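Local coordinates for protein glutathione s-transferase III (Zea mays, PDB 1AW9) that probably conjugates reduced glutathione to hydrophobic electrophiles, including certain maize herbicides, as a phi-class glutathione transferase, at residues A[15-27]-A[71-85]. Numbering follows the deposited sequence.
Sequences VRVATVLNEKGLD and NRYIASKYASEGTDL. With CD (cadmium ion), chain F.
Helices 15-23 and 71-77 run side by side in the same direction, their axes 5° apart and 9.8 Å at closest approach, and Lys-24, near the C-terminal end of the first helix, reaches into the loop that follows the second. There the lysine illustrates how one ammonium can gather several backbone carbonyls of an irregular loop: NZ donates to the carbonyls of Tyr-78, Glu-81 and Thr-83, at 2.8 Å from Thr-83 O, and a water joins it to Ala-75 O. A bend at chi2 (-83°) turns the chain into this ring of oxygens. A methionine in its place would probably leave these loop carbonyls without their common donor and the loop freer to shift. Thr-83 clasps the same helix end, its N bonded to Glu-23 O and its OG1 to Glu-23 OE1 (2.9 Å), a carboxylate oxygen that also forms a salt bridge with Arg-200. Toward the start, Asn-71 ND2 bonds to Arg-16 O at 2.9 Å, from above the carbonyl plane, and also to Asn-167, while Val-20 CG2 packs on the amide. Leu-26 CD1 sits over one face of the Tyr-78 ring, 3.6 Å from its centroid, a CH-pi contact, and also meets Ile-74 CG2. Both helices belong to the thioredoxin-like N-terminal domain; Val-17, Leu-21, Leu-26 and Tyr-78 rest on strand 3-6, and helices 169-176 and 201-209 also pack against helix 12-23.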
loop_
_atom_site.group_PDB
_atom_site.type_symbol
_atom_site.label_atom_id
_atom_site.label_comp_id
_atom_site.label_asym_id
_atom_site.label_seq_id
_atom_site.Cartn_x
_atom_site.Cartn_y
_atom_site.Cartn_z
ATOM N N VAL A 15 22.998 -16.570 7.786
ATOM C CA VAL A 15 23.031 -17.406 8.980
ATOM C C VAL A 15 22.230 -18.711 8.817
ATOM O O VAL A 15 22.579 -19.713 9.425
ATOM C CB VAL A 15 22.587 -16.624 10.226
ATOM C CG1 VAL A 15 22.577 -17.535 11.477
ATOM C CG2 VAL A 15 23.501 -15.435 10.425
ATOM N N ARG A 16 21.174 -18.721 8.000
ATOM C CA ARG A 16 20.405 -19.941 7.787
ATOM C C ARG A 16 21.273 -21.004 7.115
ATOM O O ARG A 16 21.019 -22.216 7.261
ATOM C CB ARG A 16 19.182 -19.701 6.881
ATOM C CG ARG A 16 18.302 -20.978 6.633
ATOM C CD ARG A 16 17.140 -20.882 5.566
ATOM N NE ARG A 16 16.066 -19.988 6.004
ATOM C CZ ARG A 16 15.947 -18.724 5.604
ATOM N NH1 ARG A 16 16.804 -18.222 4.718
ATOM N NH2 ARG A 16 15.129 -17.900 6.252
ATOM N N VAL A 17 22.206 -20.558 6.272
ATOM C CA VAL A 17 23.083 -21.493 5.550
ATOM C C VAL A 17 24.201 -21.952 6.470
ATOM O O VAL A 17 24.485 -23.132 6.535
ATOM C CB VAL A 17 23.665 -20.890 4.256
ATOM C CG1 VAL A 17 24.536 -21.918 3.553
ATOM C CG2 VAL A 17 22.535 -20.473 3.338
ATOM N N ALA A 18 24.802 -21.008 7.187
ATOM C CA ALA A 18 25.863 -21.301 8.135
ATOM C C ALA A 18 25.326 -22.356 9.129
ATOM O O ALA A 18 26.024 -23.312 9.486
ATOM C CB ALA A 18 26.263 -20.010 8.866
ATOM N N THR A 19 24.063 -22.202 9.529
ATOM C CA THR A 19 23.401 -23.121 10.445
ATOM C C THR A 19 23.574 -24.545 9.933
ATOM O O THR A 19 24.084 -25.410 10.632
ATOM C CB THR A 19 21.882 -22.795 10.570
ATOM O OG1 THR A 19 21.723 -21.539 11.228
ATOM C CG2 THR A 19 21.156 -23.820 11.380
ATOM N N VAL A 20 23.173 -24.783 8.697
ATOM C CA VAL A 20 23.282 -26.098 8.127
ATOM C C VAL A 20 24.741 -26.525 7.904
ATOM O O VAL A 20 25.064 -27.693 8.095
ATOM C CB VAL A 20 22.408 -26.203 6.865
ATOM C CG1 VAL A 20 22.747 -27.416 6.050
ATOM C CG2 VAL A 20 20.964 -26.305 7.278
ATOM N N LEU A 21 25.645 -25.597 7.598
ATOM C CA LEU A 21 27.044 -25.992 7.385
ATOM C C LEU A 21 27.694 -26.478 8.692
ATOM O O LEU A 21 28.440 -27.453 8.681
ATOM C CB LEU A 21 27.872 -24.874 6.738
ATOM C CG LEU A 21 27.489 -24.369 5.320
ATOM C CD1 LEU A 21 28.316 -23.178 4.963
ATOM C CD2 LEU A 21 27.636 -25.402 4.254
ATOM N N ASN A 22 27.381 -25.843 9.819
ATOM C CA ASN A 22 27.936 -26.285 11.089
ATOM C C ASN A 22 27.353 -27.612 11.530
ATOM O O ASN A 22 28.050 -28.433 12.093
ATOM C CB ASN A 22 27.711 -25.259 12.160
ATOM C CG ASN A 22 28.500 -24.047 11.911
ATOM O OD1 ASN A 22 29.652 -24.145 11.530
ATOM N ND2 ASN A 22 27.887 -22.881 12.057
ATOM N N GLU A 23 26.075 -27.847 11.283
ATOM C CA GLU A 23 25.490 -29.109 11.695
ATOM C C GLU A 23 26.248 -30.234 11.017
ATOM O O GLU A 23 26.575 -31.220 11.646
ATOM C CB GLU A 23 24.012 -29.168 11.324
ATOM C CG GLU A 23 23.103 -28.364 12.228
ATOM C CD GLU A 23 22.847 -29.023 13.587
ATOM O OE1 GLU A 23 23.069 -30.242 13.731
ATOM O OE2 GLU A 23 22.406 -28.333 14.520
ATOM N N LYS A 24 26.481 -30.085 9.717
ATOM C CA LYS A 24 27.198 -31.055 8.894
ATOM C C LYS A 24 28.708 -31.009 9.198
ATOM O O LYS A 24 29.486 -31.804 8.668
ATOM C CB LYS A 24 26.964 -30.725 7.412
ATOM C CG LYS A 24 25.585 -31.108 6.908
ATOM C CD LYS A 24 25.599 -32.560 6.536
ATOM C CE LYS A 24 24.253 -33.180 6.673
ATOM N NZ LYS A 24 24.389 -34.657 6.694
ATOM N N GLY A 25 29.108 -30.069 10.050
ATOM C CA GLY A 25 30.501 -29.908 10.395
ATOM C C GLY A 25 31.419 -29.651 9.201
ATOM O O GLY A 25 32.615 -29.974 9.257
ATOM N N LEU A 26 30.901 -29.027 8.146
ATOM C CA LEU A 26 31.701 -28.753 6.969
ATOM C C LEU A 26 32.545 -27.523 7.184
ATOM O O LEU A 26 32.246 -26.723 8.043
ATOM C CB LEU A 26 30.809 -28.584 5.747
ATOM C CG LEU A 26 29.977 -29.819 5.363
ATOM C CD1 LEU A 26 29.054 -29.516 4.204
ATOM C CD2 LEU A 26 30.887 -30.976 4.973
ATOM N N ASP A 27 33.640 -27.408 6.445
ATOM C CA ASP A 27 34.517 -26.240 6.534
ATOM C C ASP A 27 34.088 -25.207 5.525
ATOM O O ASP A 27 33.842 -25.549 4.364
ATOM C CB ASP A 27 35.951 -26.601 6.197
ATOM C CG ASP A 27 36.695 -27.134 7.372
ATOM O OD1 ASP A 27 36.948 -26.335 8.321
ATOM O OD2 ASP A 27 37.029 -28.347 7.334
ATOM N N ASN A 71 20.888 -25.171 1.359
ATOM C CA ASN A 71 20.719 -26.068 2.492
ATOM C C ASN A 71 20.298 -27.473 2.102
ATOM O O ASN A 71 20.779 -28.456 2.659
ATOM C CB ASN A 71 19.733 -25.484 3.502
ATOM C CG ASN A 71 20.352 -24.380 4.279
ATOM O OD1 ASN A 71 21.500 -24.046 4.023
ATOM N ND2 ASN A 71 19.635 -23.814 5.233
ATOM N N ARG A 72 19.429 -27.594 1.120
ATOM C CA ARG A 72 18.978 -28.904 0.760
ATOM C C ARG A 72 20.076 -29.653 0.025
ATOM O O ARG A 72 20.314 -30.835 0.288
ATOM C CB ARG A 72 17.712 -28.817 -0.063
ATOM C CG ARG A 72 17.179 -30.174 -0.407
ATOM C CD ARG A 72 15.706 -30.270 -0.137
ATOM N NE ARG A 72 15.259 -31.663 -0.146
ATOM C CZ ARG A 72 13.989 -32.030 -0.038
ATOM N NH1 ARG A 72 13.043 -31.104 0.085
ATOM N NH2 ARG A 72 13.666 -33.315 -0.031
ATOM N N TYR A 73 20.770 -28.957 -0.865
ATOM C CA TYR A 73 21.867 -29.547 -1.634
ATOM C C TYR A 73 22.950 -30.086 -0.698
ATOM O O TYR A 73 23.342 -31.235 -0.780
ATOM C CB TYR A 73 22.456 -28.499 -2.560
ATOM C CG TYR A 73 23.796 -28.855 -3.148
ATOM C CD1 TYR A 73 23.898 -29.645 -4.295
ATOM C CD2 TYR A 73 24.964 -28.332 -2.596
ATOM C CE1 TYR A 73 25.128 -29.887 -4.879
ATOM C CE2 TYR A 73 26.192 -28.568 -3.168
ATOM C CZ TYR A 73 26.268 -29.336 -4.310
ATOM O OH TYR A 73 27.503 -29.480 -4.899
ATOM N N ILE A 74 23.432 -29.239 0.187
ATOM C CA ILE A 74 24.430 -29.627 1.143
ATOM C C ILE A 74 23.926 -30.773 2.036
ATOM O O ILE A 74 24.693 -31.661 2.342
ATOM C CB ILE A 74 24.798 -28.423 2.015
ATOM C CG1 ILE A 74 25.535 -27.371 1.184
ATOM C CG2 ILE A 74 25.522 -28.865 3.270
ATOM C CD1 ILE A 74 26.774 -27.861 0.459
ATOM N N ALA A 75 22.655 -30.753 2.449
ATOM C CA ALA A 75 22.093 -31.785 3.332
ATOM C C ALA A 75 22.039 -33.165 2.697
ATOM O O ALA A 75 22.146 -34.176 3.388
ATOM C CB ALA A 75 20.713 -31.386 3.844
ATOM N N SER A 76 21.846 -33.227 1.389
ATOM C CA SER A 76 21.811 -34.528 0.732
ATOM C C SER A 76 23.179 -34.920 0.187
ATOM O O SER A 76 23.541 -36.090 0.209
ATOM C CB SER A 76 20.747 -34.573 -0.371
ATOM O OG SER A 76 20.720 -33.374 -1.130
ATOM N N LYS A 77 23.956 -33.937 -0.249
ATOM C CA LYS A 77 25.274 -34.189 -0.804
ATOM C C LYS A 77 26.222 -34.662 0.272
ATOM O O LYS A 77 26.914 -35.661 0.102
ATOM C CB LYS A 77 25.828 -32.941 -1.491
ATOM C CG LYS A 77 27.028 -33.190 -2.348
ATOM C CD LYS A 77 28.048 -32.152 -2.060
ATOM C CE LYS A 77 29.360 -32.416 -2.777
ATOM N NZ LYS A 77 29.325 -31.953 -4.184
ATOM N N TYR A 78 26.274 -33.949 1.378
ATOM C CA TYR A 78 27.138 -34.358 2.452
ATOM C C TYR A 78 26.289 -35.048 3.504
ATOM O O TYR A 78 26.457 -34.810 4.700
ATOM C CB TYR A 78 27.816 -33.156 3.058
ATOM C CG TYR A 78 28.645 -32.383 2.089
ATOM C CD1 TYR A 78 29.966 -32.703 1.905
ATOM C CD2 TYR A 78 28.127 -31.277 1.420
ATOM C CE1 TYR A 78 30.763 -31.949 1.103
ATOM C CE2 TYR A 78 28.922 -30.503 0.605
ATOM C CZ TYR A 78 30.243 -30.851 0.454
ATOM O OH TYR A 78 31.085 -30.115 -0.333
ATOM N N ALA A 79 25.410 -35.933 3.044
ATOM C CA ALA A 79 24.492 -36.691 3.887
ATOM C C ALA A 79 25.081 -37.394 5.123
ATOM O O ALA A 79 24.370 -37.596 6.118
ATOM C CB ALA A 79 23.766 -37.696 3.032
ATOM N N SER A 80 26.356 -37.772 5.055
ATOM C CA SER A 80 27.018 -38.482 6.136
ATOM C C SER A 80 27.746 -37.615 7.140
ATOM O O SER A 80 27.704 -37.898 8.343
ATOM C CB SER A 80 27.974 -39.490 5.547
ATOM O OG SER A 80 27.305 -40.177 4.504
ATOM N N GLU A 81 28.470 -36.605 6.673
ATOM C CA GLU A 81 29.163 -35.733 7.610
ATOM C C GLU A 81 28.117 -35.213 8.597
ATOM O O GLU A 81 26.940 -35.065 8.243
ATOM C CB GLU A 81 29.824 -34.549 6.901
ATOM C CG GLU A 81 31.295 -34.752 6.546
ATOM C CD GLU A 81 31.508 -35.244 5.119
ATOM O OE1 GLU A 81 30.857 -34.726 4.192
ATOM O OE2 GLU A 81 32.353 -36.133 4.913
ATOM N N GLY A 82 28.566 -34.982 9.832
ATOM C CA GLY A 82 27.719 -34.484 10.907
ATOM C C GLY A 82 26.326 -35.075 10.983
ATOM O O GLY A 82 26.082 -36.204 10.552
ATOM N N THR A 83 25.399 -34.261 11.473
ATOM C CA THR A 83 24.010 -34.638 11.652
ATOM C C THR A 83 23.318 -35.033 10.379
ATOM O O THR A 83 23.515 -34.438 9.325
ATOM C CB THR A 83 23.208 -33.462 12.234
ATOM O OG1 THR A 83 23.860 -32.978 13.417
ATOM C CG2 THR A 83 21.768 -33.866 12.544
ATOM N N ASP A 84 22.429 -35.993 10.500
ATOM C CA ASP A 84 21.697 -36.411 9.347
ATOM C C ASP A 84 20.495 -35.467 9.334
ATOM O O ASP A 84 19.543 -35.666 10.099
ATOM C CB ASP A 84 21.246 -37.861 9.505
ATOM C CG ASP A 84 20.660 -38.434 8.226
ATOM O OD1 ASP A 84 20.645 -37.715 7.187
ATOM O OD2 ASP A 84 20.226 -39.617 8.264
ATOM N N LEU A 85 20.568 -34.398 8.538
ATOM C CA LEU A 85 19.449 -33.447 8.476
ATOM C C LEU A 85 18.290 -34.025 7.671
ATOM O O LEU A 85 17.172 -33.502 7.686
ATOM C CB LEU A 85 19.899 -32.077 7.952
ATOM C CG LEU A 85 20.905 -31.328 8.819
ATOM C CD1 LEU A 85 21.469 -30.185 8.053
ATOM C CD2 LEU A 85 20.314 -30.861 10.109
HETATM CD CD CD F . 37.647 -29.436 9.459
HETATM O O HOH W 1 21.890 -35.174 5.825
#